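Local coordinates for ORF10 (Moritella marina, PDB 6RIW), which supplies, through its ketosynthase and chain length factor domains, probable 3-oxoacyl-[acyl-carrier-protein] synthase activity in building polyunsaturated fatty acids, at residues A[257-261]-A[367-371]; A[246-250]-A[359-364]; A[12-17]-A[64-69]; A[39-43]-A[227-232]. One frame throughout, in Å; residues are numbered along the deposited sequence.

Contact 1 of 4, residues A[257-261]-A[367-371]; sequences LFAGE and GHLLT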
loop_
_atom_site.group_PDB
_atom_site.type_symbol
_atom_site.label_atom_id
_atom_site.label_comp_id
_atom_site.label_asym_id
_atom_site.label_seq_id
_atom_site.Cartn_x
_atom_site.Cartn_y
_atom_site.Cartn_z
ATOM N N LEU A 257 -17.639 -8.886 -11.537
ATOM C CA LEU A 257 -17.808 -7.733 -10.668
ATOM C C LEU A 257 -17.662 -6.441 -11.464
ATOM O O LEU A 257 -17.138 -6.422 -12.586
ATOM C CB LEU A 257 -16.776 -7.749 -9.508
ATOM C CG LEU A 257 -15.279 -7.780 -9.878
ATOM C CD1 LEU A 257 -14.697 -6.397 -10.239
ATOM C CD2 LEU A 257 -14.479 -8.370 -8.716
ATOM N N PHE A 258 -18.143 -5.359 -10.860
ATOM C CA PHE A 258 -17.757 -3.999 -11.214
ATOM C C PHE A 258 -16.957 -3.425 -10.048
ATOM O O PHE A 258 -17.284 -3.673 -8.882
ATOM C CB PHE A 258 -18.969 -3.095 -11.466
ATOM C CG PHE A 258 -19.862 -3.538 -12.597
ATOM C CD1 PHE A 258 -19.357 -4.228 -13.693
ATOM C CD2 PHE A 258 -21.216 -3.235 -12.563
ATOM C CE1 PHE A 258 -20.200 -4.618 -14.751
ATOM C CE2 PHE A 258 -22.069 -3.611 -13.612
ATOM C CZ PHE A 258 -21.564 -4.311 -14.695
ATOM N N ALA A 259 -15.902 -2.682 -10.364
ATOM C CA ALA A 259 -15.048 -2.076 -9.349
ATOM C C ALA A 259 -15.586 -0.698 -8.957
ATOM O O ALA A 259 -16.571 -0.210 -9.510
ATOM C CB ALA A 259 -13.614 -1.986 -9.851
ATOM N N GLY A 260 -14.938 -0.053 -7.985
ATOM C CA GLY A 260 -15.472 1.178 -7.434
ATOM C C GLY A 260 -14.404 1.927 -6.661
ATOM O O GLY A 260 -13.269 1.466 -6.514
ATOM N N GLU A 261 -14.786 3.097 -6.167
ATOM C CA GLU A 261 -13.869 3.983 -5.470
ATOM C C GLU A 261 -14.622 4.655 -4.329
ATOM O O GLU A 261 -15.855 4.610 -4.261
ATOM C CB GLU A 261 -13.276 5.020 -6.441
ATOM C CG GLU A 261 -14.341 5.720 -7.253
ATOM C CD GLU A 261 -13.785 6.782 -8.204
ATOM O OE1 GLU A 261 -12.617 6.659 -8.652
ATOM O OE2 GLU A 261 -14.523 7.759 -8.496
ATOM N N GLY A 367 -20.927 -1.593 -6.218
ATOM C CA GLY A 367 -19.731 -2.179 -6.785
ATOM C C GLY A 367 -18.743 -2.575 -5.701
ATOM O O GLY A 367 -18.992 -2.456 -4.495
ATOM N N HIS A 368 -17.588 -3.061 -6.147
ATOM C CA HIS A 368 -16.523 -3.530 -5.255
ATOM C C HIS A 368 -15.525 -2.387 -5.080
ATOM O O HIS A 368 -14.769 -2.068 -6.002
ATOM C CB HIS A 368 -15.873 -4.786 -5.843
ATOM C CG HIS A 368 -14.731 -5.339 -5.039
ATOM N ND1 HIS A 368 -14.303 -4.778 -3.854
ATOM C CD2 HIS A 368 -13.960 -6.438 -5.231
ATOM C CE1 HIS A 368 -13.293 -5.484 -3.371
ATOM N NE2 HIS A 368 -13.070 -6.500 -4.184
ATOM N N LEU A 369 -15.522 -1.778 -3.900
ATOM C CA LEU A 369 -14.694 -0.601 -3.634
ATOM C C LEU A 369 -13.227 -0.938 -3.321
ATOM O O LEU A 369 -12.508 -0.077 -2.787
ATOM C CB LEU A 369 -15.310 0.210 -2.485
ATOM C CG LEU A 369 -16.249 1.356 -2.867
ATOM C CD1 LEU A 369 -17.383 0.890 -3.783
ATOM C CD2 LEU A 369 -16.798 2.115 -1.639
ATOM N N LEU A 370 -12.772 -2.160 -3.601
ATOM C CA LEU A 370 -11.350 -2.521 -3.531
ATOM C C LEU A 370 -10.857 -2.349 -2.099
ATOM O O LEU A 370 -11.418 -2.979 -1.185
ATOM C CB LEU A 370 -10.617 -1.693 -4.588
ATOM C CG LEU A 370 -11.198 -1.764 -6.011
ATOM C CD1 LEU A 370 -10.415 -0.891 -6.995
ATOM C CD2 LEU A 370 -11.234 -3.220 -6.493
ATOM N N THR A 371 -9.805 -1.556 -1.844
ATOM C CA THR A 371 -9.307 -1.431 -0.472
ATOM C C THR A 371 -10.359 -0.867 0.468
ATOM O O THR A 371 -10.307 -1.129 1.675
ATOM C CB THR A 371 -8.046 -0.570 -0.458
ATOM O OG1 THR A 371 -8.244 0.571 -1.296
ATOM C CG2 THR A 371 -6.889 -1.388 -1.026
#

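Contact 2 of 4, residues A[246-250]-A[359-364]; sequences VHAPF and LGSVKS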
loop_
_atom_site.group_PDB
_atom_site.type_symbol
_atom_site.label_atom_id
_atom_site.label_comp_id
_atom_site.label_asym_id
_atom_site.label_seq_id
_atom_site.Cartn_x
_atom_site.Cartn_y
_atom_site.Cartn_z
ATOM N N VAL A 246 -23.803 -8.675 -16.328
ATOM C CA VAL A 246 -24.585 -8.873 -15.111
ATOM C C VAL A 246 -23.627 -8.955 -13.922
ATOM O O VAL A 246 -22.898 -9.944 -13.759
ATOM C CB VAL A 246 -25.473 -10.126 -15.185
ATOM C CG1 VAL A 246 -26.189 -10.343 -13.866
ATOM C CG2 VAL A 246 -26.486 -9.983 -16.317
ATOM N N HIS A 247 -23.659 -7.925 -13.077
ATOM C CA HIS A 247 -22.942 -7.891 -11.798
ATOM C C HIS A 247 -23.993 -7.972 -10.695
ATOM O O HIS A 247 -24.663 -6.981 -10.392
ATOM C CB HIS A 247 -22.089 -6.627 -11.677
ATOM C CG HIS A 247 -21.739 -6.275 -10.264
ATOM N ND1 HIS A 247 -20.980 -7.099 -9.452
ATOM C CD2 HIS A 247 -22.061 -5.197 -9.511
ATOM C CE1 HIS A 247 -20.846 -6.536 -8.261
ATOM N NE2 HIS A 247 -21.497 -5.386 -8.268
ATOM N N ALA A 248 -24.136 -9.150 -10.092
ATOM C CA ALA A 248 -25.251 -9.408 -9.179
ATOM C C ALA A 248 -24.806 -10.385 -8.107
ATOM O O ALA A 248 -24.979 -11.606 -8.245
ATOM C CB ALA A 248 -26.464 -9.949 -9.929
ATOM N N PRO A 249 -24.235 -9.880 -7.015
ATOM C CA PRO A 249 -23.761 -10.773 -5.947
ATOM C C PRO A 249 -24.863 -11.721 -5.491
ATOM O O PRO A 249 -26.005 -11.312 -5.281
ATOM C CB PRO A 249 -23.350 -9.804 -4.829
ATOM C CG PRO A 249 -23.011 -8.525 -5.557
ATOM C CD PRO A 249 -23.997 -8.457 -6.709
ATOM N N PHE A 250 -24.506 -12.999 -5.364
ATOM C CA PHE A 250 -25.331 -14.136 -4.942
ATOM C C PHE A 250 -26.253 -14.641 -6.055
ATOM O O PHE A 250 -26.945 -15.646 -5.841
ATOM C CB PHE A 250 -26.186 -13.835 -3.701
ATOM C CG PHE A 250 -25.393 -13.709 -2.430
ATOM C CD1 PHE A 250 -24.546 -14.723 -2.026
ATOM C CD2 PHE A 250 -25.499 -12.572 -1.645
ATOM C CE1 PHE A 250 -23.813 -14.622 -0.841
ATOM C CE2 PHE A 250 -24.769 -12.459 -0.464
ATOM C CZ PHE A 250 -23.921 -13.494 -0.071
ATOM N N LEU A 359 -27.996 -13.351 4.985
ATOM C CA LEU A 359 -26.792 -13.003 4.238
ATOM C C LEU A 359 -27.075 -11.841 3.298
ATOM O O LEU A 359 -28.189 -11.696 2.787
ATOM C CB LEU A 359 -26.275 -14.183 3.415
ATOM C CG LEU A 359 -26.144 -15.570 4.034
ATOM C CD1 LEU A 359 -25.875 -16.577 2.914
ATOM C CD2 LEU A 359 -25.026 -15.600 5.068
ATOM N N GLY A 360 -26.052 -11.017 3.047
ATOM C CA GLY A 360 -26.272 -9.861 2.195
ATOM C C GLY A 360 -24.955 -9.314 1.685
ATOM O O GLY A 360 -23.886 -9.665 2.192
ATOM N N SER A 361 -25.050 -8.444 0.671
ATOM C CA SER A 361 -23.866 -7.804 0.087
ATOM C C SER A 361 -24.185 -6.416 -0.452
ATOM O O SER A 361 -24.932 -6.279 -1.427
ATOM C CB SER A 361 -23.277 -8.647 -1.035
ATOM O OG SER A 361 -22.072 -8.039 -1.482
ATOM N N VAL A 362 -23.572 -5.397 0.153
ATOM C CA VAL A 362 -23.669 -4.026 -0.332
ATOM C C VAL A 362 -22.863 -3.803 -1.608
ATOM O O VAL A 362 -22.963 -2.734 -2.226
ATOM C CB VAL A 362 -23.205 -3.072 0.793
ATOM C CG1 VAL A 362 -21.680 -3.111 0.931
ATOM C CG2 VAL A 362 -23.690 -1.641 0.556
ATOM N N LYS A 363 -22.057 -4.778 -2.034
ATOM C CA LYS A 363 -21.441 -4.650 -3.348
ATOM C C LYS A 363 -22.488 -4.610 -4.457
ATOM O O LYS A 363 -22.221 -4.069 -5.543
ATOM C CB LYS A 363 -20.441 -5.794 -3.566
ATOM C CG LYS A 363 -19.275 -5.746 -2.552
ATOM C CD LYS A 363 -18.146 -6.655 -2.960
ATOM C CE LYS A 363 -16.917 -6.509 -2.045
ATOM N NZ LYS A 363 -17.207 -6.910 -0.655
ATOM N N SER A 364 -23.682 -5.147 -4.194
ATOM C CA SER A 364 -24.752 -5.082 -5.187
ATOM C C SER A 364 -25.129 -3.637 -5.492
ATOM O O SER A 364 -25.367 -3.288 -6.658
ATOM C CB SER A 364 -25.978 -5.877 -4.704
ATOM O OG SER A 364 -26.570 -5.325 -3.528
#

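Contact 3 of 4, residues A[12-17]-A[64-69]; sequences LFPGSQ and GYISDF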
loop_
_atom_site.group_PDB
_atom_site.type_symbol
_atom_site.label_atom_id
_atom_site.label_comp_id
_atom_site.label_asym_id
_atom_site.label_seq_id
_atom_site.Cartn_x
_atom_site.Cartn_y
_atom_site.Cartn_z
ATOM N N LEU A 12 -17.659 8.295 2.118
ATOM C CA LEU A 12 -17.787 8.911 0.796
ATOM C C LEU A 12 -17.864 7.727 -0.151
ATOM O O LEU A 12 -16.839 7.152 -0.527
ATOM C CB LEU A 12 -16.631 9.856 0.466
ATOM C CG LEU A 12 -16.711 10.583 -0.870
ATOM C CD1 LEU A 12 -17.986 11.440 -0.928
ATOM C CD2 LEU A 12 -15.457 11.451 -1.027
ATOM N N PHE A 13 -19.087 7.350 -0.505
ATOM C CA PHE A 13 -19.381 6.182 -1.320
ATOM C C PHE A 13 -20.005 6.618 -2.633
ATOM O O PHE A 13 -20.528 7.733 -2.734
ATOM C CB PHE A 13 -20.366 5.240 -0.608
ATOM C CG PHE A 13 -19.860 4.642 0.675
ATOM C CD1 PHE A 13 -18.492 4.579 0.968
ATOM C CD2 PHE A 13 -20.764 4.129 1.593
ATOM C CE1 PHE A 13 -18.042 4.021 2.156
ATOM C CE2 PHE A 13 -20.332 3.563 2.785
ATOM C CZ PHE A 13 -18.959 3.501 3.069
ATOM N N PRO A 14 -19.981 5.767 -3.669
ATOM C CA PRO A 14 -20.758 6.090 -4.868
ATOM C C PRO A 14 -22.190 6.406 -4.457
ATOM O O PRO A 14 -22.828 5.602 -3.765
ATOM C CB PRO A 14 -20.664 4.818 -5.720
ATOM C CG PRO A 14 -19.366 4.151 -5.261
ATOM C CD PRO A 14 -19.235 4.496 -3.800
ATOM N N GLY A 15 -22.661 7.613 -4.774
ATOM C CA GLY A 15 -24.007 8.021 -4.452
ATOM C C GLY A 15 -24.202 8.758 -3.140
ATOM O O GLY A 15 -25.266 9.362 -2.960
ATOM N N SER A 16 -23.246 8.742 -2.208
ATOM C CA SER A 16 -23.548 9.330 -0.903
ATOM C C SER A 16 -22.313 9.919 -0.235
ATOM O O SER A 16 -21.180 9.510 -0.506
ATOM C CB SER A 16 -24.221 8.301 0.023
ATOM O OG SER A 16 -23.334 7.259 0.374
ATOM N N GLN A 17 -22.554 10.899 0.650
ATOM C CA GLN A 17 -21.484 11.587 1.367
ATOM C C GLN A 17 -21.676 11.567 2.879
ATOM O O GLN A 17 -20.922 12.235 3.596
ATOM C CB GLN A 17 -21.361 13.042 0.887
ATOM C CG GLN A 17 -21.371 13.219 -0.626
ATOM C CD GLN A 17 -21.348 14.684 -1.029
ATOM O OE1 GLN A 17 -21.331 15.569 -0.171
ATOM N NE2 GLN A 17 -21.359 14.948 -2.337
ATOM N N GLY A 64 -18.567 1.817 -9.549
ATOM C CA GLY A 64 -19.110 2.708 -8.549
ATOM C C GLY A 64 -18.191 3.902 -8.415
ATOM O O GLY A 64 -17.080 3.755 -7.908
ATOM N N TYR A 65 -18.608 5.076 -8.887
ATOM C CA TYR A 65 -17.727 6.236 -8.908
ATOM C C TYR A 65 -18.247 7.332 -7.997
ATOM O O TYR A 65 -19.436 7.384 -7.660
ATOM C CB TYR A 65 -17.551 6.781 -10.329
ATOM C CG TYR A 65 -16.992 5.716 -11.226
ATOM C CD1 TYR A 65 -15.685 5.272 -11.066
ATOM C CD2 TYR A 65 -17.784 5.123 -12.207
ATOM C CE1 TYR A 65 -15.176 4.276 -11.875
ATOM C CE2 TYR A 65 -17.286 4.133 -13.023
ATOM C CZ TYR A 65 -15.981 3.712 -12.854
ATOM O OH TYR A 65 -15.484 2.710 -13.664
ATOM N N ILE A 66 -17.316 8.188 -7.581
ATOM C CA ILE A 66 -17.612 9.358 -6.759
ATOM C C ILE A 66 -17.838 10.507 -7.726
ATOM O O ILE A 66 -16.896 10.972 -8.368
ATOM C CB ILE A 66 -16.469 9.688 -5.787
ATOM C CG1 ILE A 66 -16.172 8.510 -4.855
ATOM C CG2 ILE A 66 -16.789 10.959 -4.977
ATOM C CD1 ILE A 66 -17.429 7.967 -4.145
ATOM N N SER A 67 -19.080 10.971 -7.829
ATOM C CA SER A 67 -19.430 12.043 -8.751
ATOM C C SER A 67 -19.767 13.307 -7.973
ATOM O O SER A 67 -20.390 13.239 -6.906
ATOM C CB SER A 67 -20.619 11.645 -9.623
ATOM O OG SER A 67 -20.297 10.485 -10.377
ATOM N N ASP A 68 -19.327 14.453 -8.502
ATOM C CA ASP A 68 -19.784 15.767 -8.037
ATOM C C ASP A 68 -19.465 16.009 -6.562
ATOM O O ASP A 68 -20.249 16.610 -5.823
ATOM C CB ASP A 68 -21.280 15.933 -8.310
ATOM C CG ASP A 68 -21.617 15.735 -9.781
ATOM O OD1 ASP A 68 -20.920 16.340 -10.633
ATOM O OD2 ASP A 68 -22.548 14.958 -10.091
ATOM N N PHE A 69 -18.311 15.525 -6.118
ATOM C CA PHE A 69 -17.805 15.827 -4.782
ATOM C C PHE A 69 -16.864 17.022 -4.891
ATOM O O PHE A 69 -15.917 16.994 -5.677
ATOM C CB PHE A 69 -17.071 14.627 -4.172
ATOM C CG PHE A 69 -16.449 14.924 -2.832
ATOM C CD1 PHE A 69 -17.235 14.995 -1.688
ATOM C CD2 PHE A 69 -15.082 15.161 -2.720
ATOM C CE1 PHE A 69 -16.665 15.275 -0.446
ATOM C CE2 PHE A 69 -14.498 15.443 -1.490
ATOM C CZ PHE A 69 -15.299 15.502 -0.342
HETATM O O HOH W 1 -21.190 9.779 -6.024
#

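Contact 4 of 4, residues A[39-43]-A[227-232]; sequences VQMGV and DPMFVN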
loop_
_atom_site.group_PDB
_atom_site.type_symbol
_atom_site.label_atom_id
_atom_site.label_comp_id
_atom_site.label_asym_id
_atom_site.label_seq_id
_atom_site.Cartn_x
_atom_site.Cartn_y
_atom_site.Cartn_z
ATOM N N VAL A 39 -14.087 12.174 -16.814
ATOM C CA VAL A 39 -13.797 12.619 -15.452
ATOM C C VAL A 39 -12.985 11.561 -14.713
ATOM O O VAL A 39 -12.081 11.881 -13.926
ATOM C CB VAL A 39 -15.094 12.955 -14.695
ATOM C CG1 VAL A 39 -14.768 13.305 -13.249
ATOM C CG2 VAL A 39 -15.794 14.125 -15.357
ATOM N N GLN A 40 -13.287 10.288 -14.963
ATOM C CA GLN A 40 -12.546 9.200 -14.339
ATOM C C GLN A 40 -11.269 8.882 -15.103
ATOM O O GLN A 40 -10.221 8.661 -14.489
ATOM C CB GLN A 40 -13.424 7.948 -14.249
ATOM C CG GLN A 40 -14.405 7.967 -13.087
ATOM C CD GLN A 40 -15.607 8.850 -13.385
ATOM O OE1 GLN A 40 -16.166 8.801 -14.489
ATOM N NE2 GLN A 40 -15.993 9.674 -12.418
ATOM N N MET A 41 -11.331 8.853 -16.433
ATOM C CA MET A 41 -10.238 8.285 -17.218
ATOM C C MET A 41 -9.245 9.311 -17.740
ATOM O O MET A 41 -8.158 8.906 -18.171
ATOM C CB MET A 41 -10.788 7.493 -18.414
ATOM C CG MET A 41 -11.764 6.373 -18.037
ATOM S SD MET A 41 -10.914 5.059 -17.113
ATOM C CE MET A 41 -12.308 3.967 -16.699
ATOM N N GLY A 42 -9.576 10.610 -17.723
ATOM C CA GLY A 42 -8.718 11.645 -18.293
ATOM C C GLY A 42 -8.609 11.583 -19.802
ATOM O O GLY A 42 -7.786 12.304 -20.398
ATOM N N VAL A 43 -9.392 10.704 -20.421
ATOM C CA VAL A 43 -9.466 10.494 -21.866
ATOM C C VAL A 43 -10.903 10.084 -22.171
ATOM O O VAL A 43 -11.667 9.731 -21.271
ATOM C CB VAL A 43 -8.512 9.380 -22.356
ATOM C CG1 VAL A 43 -7.040 9.765 -22.172
ATOM C CG2 VAL A 43 -8.838 8.091 -21.608
ATOM N N ASP A 227 -6.023 5.508 -10.175
ATOM C CA ASP A 227 -6.338 5.865 -11.549
ATOM C C ASP A 227 -7.300 4.828 -12.115
ATOM O O ASP A 227 -6.943 3.652 -12.267
ATOM C CB ASP A 227 -5.047 5.943 -12.382
ATOM C CG ASP A 227 -5.302 6.207 -13.867
ATOM O OD1 ASP A 227 -6.466 6.430 -14.261
ATOM O OD2 ASP A 227 -4.318 6.194 -14.641
ATOM N N PRO A 228 -8.545 5.222 -12.408
ATOM C CA PRO A 228 -9.516 4.252 -12.939
ATOM C C PRO A 228 -9.059 3.527 -14.193
ATOM O O PRO A 228 -9.451 2.365 -14.395
ATOM C CB PRO A 228 -10.759 5.119 -13.209
ATOM C CG PRO A 228 -10.632 6.267 -12.211
ATOM C CD PRO A 228 -9.138 6.552 -12.168
ATOM N N MET A 229 -8.240 4.158 -15.046
ATOM C CA MET A 229 -7.746 3.447 -16.221
ATOM C C MET A 229 -6.839 2.293 -15.818
ATOM O O MET A 229 -6.910 1.203 -16.408
ATOM C CB MET A 229 -7.008 4.394 -17.168
ATOM C CG MET A 229 -6.471 3.669 -18.397
ATOM S SD MET A 229 -5.401 4.678 -19.440
ATOM C CE MET A 229 -6.612 5.847 -20.036
ATOM N N PHE A 230 -5.999 2.505 -14.800
ATOM C CA PHE A 230 -5.136 1.442 -14.298
ATOM C C PHE A 230 -5.957 0.312 -13.702
ATOM O O PHE A 230 -5.664 -0.871 -13.935
ATOM C CB PHE A 230 -4.181 2.016 -13.247
ATOM C CG PHE A 230 -3.082 1.069 -12.825
ATOM C CD1 PHE A 230 -3.272 0.183 -11.773
ATOM C CD2 PHE A 230 -1.854 1.094 -13.471
ATOM C CE1 PHE A 230 -2.254 -0.696 -11.379
ATOM C CE2 PHE A 230 -0.826 0.236 -13.089
ATOM C CZ PHE A 230 -1.031 -0.665 -12.042
ATOM N N VAL A 231 -7.015 0.663 -12.950
ATOM C CA VAL A 231 -7.874 -0.341 -12.321
ATOM C C VAL A 231 -8.620 -1.153 -13.375
ATOM O O VAL A 231 -8.715 -2.390 -13.300
ATOM C CB VAL A 231 -8.860 0.341 -11.360
ATOM C CG1 VAL A 231 -9.917 -0.656 -10.897
ATOM C CG2 VAL A 231 -8.099 0.944 -10.178
ATOM N N ASN A 232 -9.206 -0.467 -14.345
ATOM C CA ASN A 232 -10.083 -1.161 -15.276
ATOM C C ASN A 232 -9.294 -1.981 -16.288
ATOM O O ASN A 232 -9.762 -3.039 -16.729
ATOM C CB ASN A 232 -10.991 -0.143 -15.972
ATOM C CG ASN A 232 -12.126 0.329 -15.078
ATOM O OD1 ASN A 232 -11.987 0.417 -13.842
ATOM N ND2 ASN A 232 -13.276 0.604 -15.688
HETATM O O HOH W 2 -7.574 8.790 -14.948
#

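Contact 1 of 4, residues A[257-261]-A[367-371]
F258 and H368 are joined backbone to backbone: H368 N donates to F258 O at 2.8 Å, close to straight (164° at the hydrogen) and in the carbonyl plane. One residue on, A259 CA lies 3.4 Å from H368 O in a C-H...O contact, and the two backbones form a single beta bridge. G367 has no side chain to press on the carbonyl oxygens of F258 and A259, and its positive phi is a second reason for glycine there.

The histidine can be followed outward. H368 CB sits 3.5 Å from F258 O. With CG anti to the backbone N (chi1 178°), the ring swings past L257, and H368 CD2 meets L257 CD2 at 4.0 Å, the methyl arriving at the ring edge near its plane. L370 CD2 covers one face, 4.2 Å above the centre of the H368 ring. The histidine side chain also touches C196 and A373.

L369 packs over G260 and E261. Its CG is 3.6 Å from E261 O, a buried carbonyl oxygen that has no polar partner in the model, and its CD1 occupies the space that a side chain on G260 would need. With the branched end gone, an alanine in place of L369 would probably leave E261 O without this apolar cover and open a gap beside G260. The end of helix 363-366 and the turn after it carry the Asn-x-Gly-His sequence of ketosynthases, consistent with H368 being a histidine of their Cys-His-His active site, near C196.

Contact 2 of 4, residues A[246-250]-A[359-364]
P249 and S364 have the nearest CA atoms across the contact, 5.8 Å apart, where an irregular loop meets the start of a helix. Segment 246-250 is an extended loop that turns at F250, whose phi is positive. Segment 359-364 leaves strand 358-360, turns after S361 and enters helix 363-366. The entry is held from within: S361 O accepts from both S364 N and S364 OG, the hydroxyl at 2.8 Å and nearly along the C=O axis, while S361 OG takes a weak capping bond from K363 N and a further bond with A332 O.

This strand-to-helix switch lies in the ketosynthase domain. K363 and S364 begin the Lys-Ser-Asn-x-Gly-His sequence of the family, which runs on through helix 363-366 to H368; K363 NZ reaches away from the contact to bond H331 O.

Side chains from the loop lean on the switch at three places. H247 NE2 donates to K363 O at 3.1 Å, with 156° at the hydrogen. The approach comes from above the carbonyl plane, 49° out of it, and the oxygen is itself tilted slightly from the plane of the imidazole. CG anti to the backbone N (chi1 159°) is what sends the ring toward the helix. P249 lies between the H247 ring and the helix start: P249 CD is 4.0 Å above the plane of the H247 ring, toward its rim, while P249 CG packs 3.7 Å from S364 N and the proline CB rests on S361 CB. F250 presents its ring edge to the strand end, F250 CE2 being 3.8 Å from G360 C, which lies in the ring plane. F250 CZ touches L359 CB at 4.3 Å, and L343 of helix 336-350 packs against both residues.

Contact 3 of 4, residues A[12-17]-A[64-69]
L12 places a methyl squarely on the F69 ring: with L12 CG anti to the backbone N (chi1 -178°), both methyls reach the ring, L12 CD2 standing 3.8 Å from its centroid, 3° off the normal, in a CH-pi contact. L12 CD1 meets F69 CD1 at 3.7 Å. I66 pushes its tip against the opposite backbone, with I66 CD1 3.3 Å from F13 C, and its CG2 touches L12 CG. P14 packs on the backbone before I66, P14 CG 3.4 Å from G64 C and P14 CA 3.3 Å from Y65 O in a C-H...O contact. At the F69 edge sits Q17 NE2, the amide plane turned 81° from the ring.

Further out, P14 and G15 form the corner of a type II turn from F13 to S16, the backbone angles of G15, with positive phi, calling for glycine. Y95, edge-to-face, and W92 of helix 88-104 hold the F69 ring, while E261 OE2 bonds I66 N.

Apolar side chains and C-H contacts thus join the segments, and their polar link is one water, which accepts from G15 N at 2.9 Å and S67 N at 3.0 Å and bonds weakly to Y65 O; shape more than direct hydrogen bonding probably sets the fit.

Contact 4 of 4, residues A[39-43]-A[227-232]
M41 threads the tight half of this contact, where a short helix meets the first turn of another. M41 SD lies 3.5 Å from M229 N and also rests on the CB atoms of P228 and M229. The chain bends at chi2 (-67°), which turns the thioether back over helix 228-237 and brings M41 CE to 3.6 Å from N232 ND2, the two side chains crossing at about a right angle. V43 and M229 cross in the same way, V43 CG2 meeting M229 CE at 3.5 Å. P228 packs its ring close against the end of helix 38-41: P228 CD is 3.3 Å from Q40 O, and the proline CG touches Q40 CB.

The looser side is bridged by a single water, which donates to both Q40 O and D227 OD1, at 2.7 Å each; the two oxygens themselves, Q40 O and D227 OD1, stand 4.4 Å apart. D227 OD1 also accepts from M229 N at 3.0 Å, met from above the carboxylate plane, so this oxygen serves the helix and the water at once. D227 OD2 bonds N130 and forms a salt bridge with R592, which also bonds M41 O.

If M41 became an alanine, the loss of its sulfur and methyl would probably open a gap over P228 and M229 and set the N232 amide freer to turn. D227 followed by P228 makes a classical N-cap and first turn for helix 228-237 of the ketosynthase domain, and R592 of helix 589-595 ties this helix start to the second, ketosynthase-like half of the didomain.

In the fold
From the N terminus, contact 3 closes the first loop, bringing the chain after strand 4-12 back to that after strand 62-64. Residues 39-43 lie inside this loop yet pair with helix 228-237, so contact 4 crosses contact 3; Y65 packs against both Q40 and N232. Later in the chain, contacts 2 and 1 also cross, 246-250 and 257-261 each reaching forward to the region round helix 363-366. H247 joins them by packing on F258 and G367. The two crossed pairs meet at strand 259-270: A259 and E261 pair with G64, while V231 packs against A259 and L370, binding the early and late parts of the ketosynthase domain together.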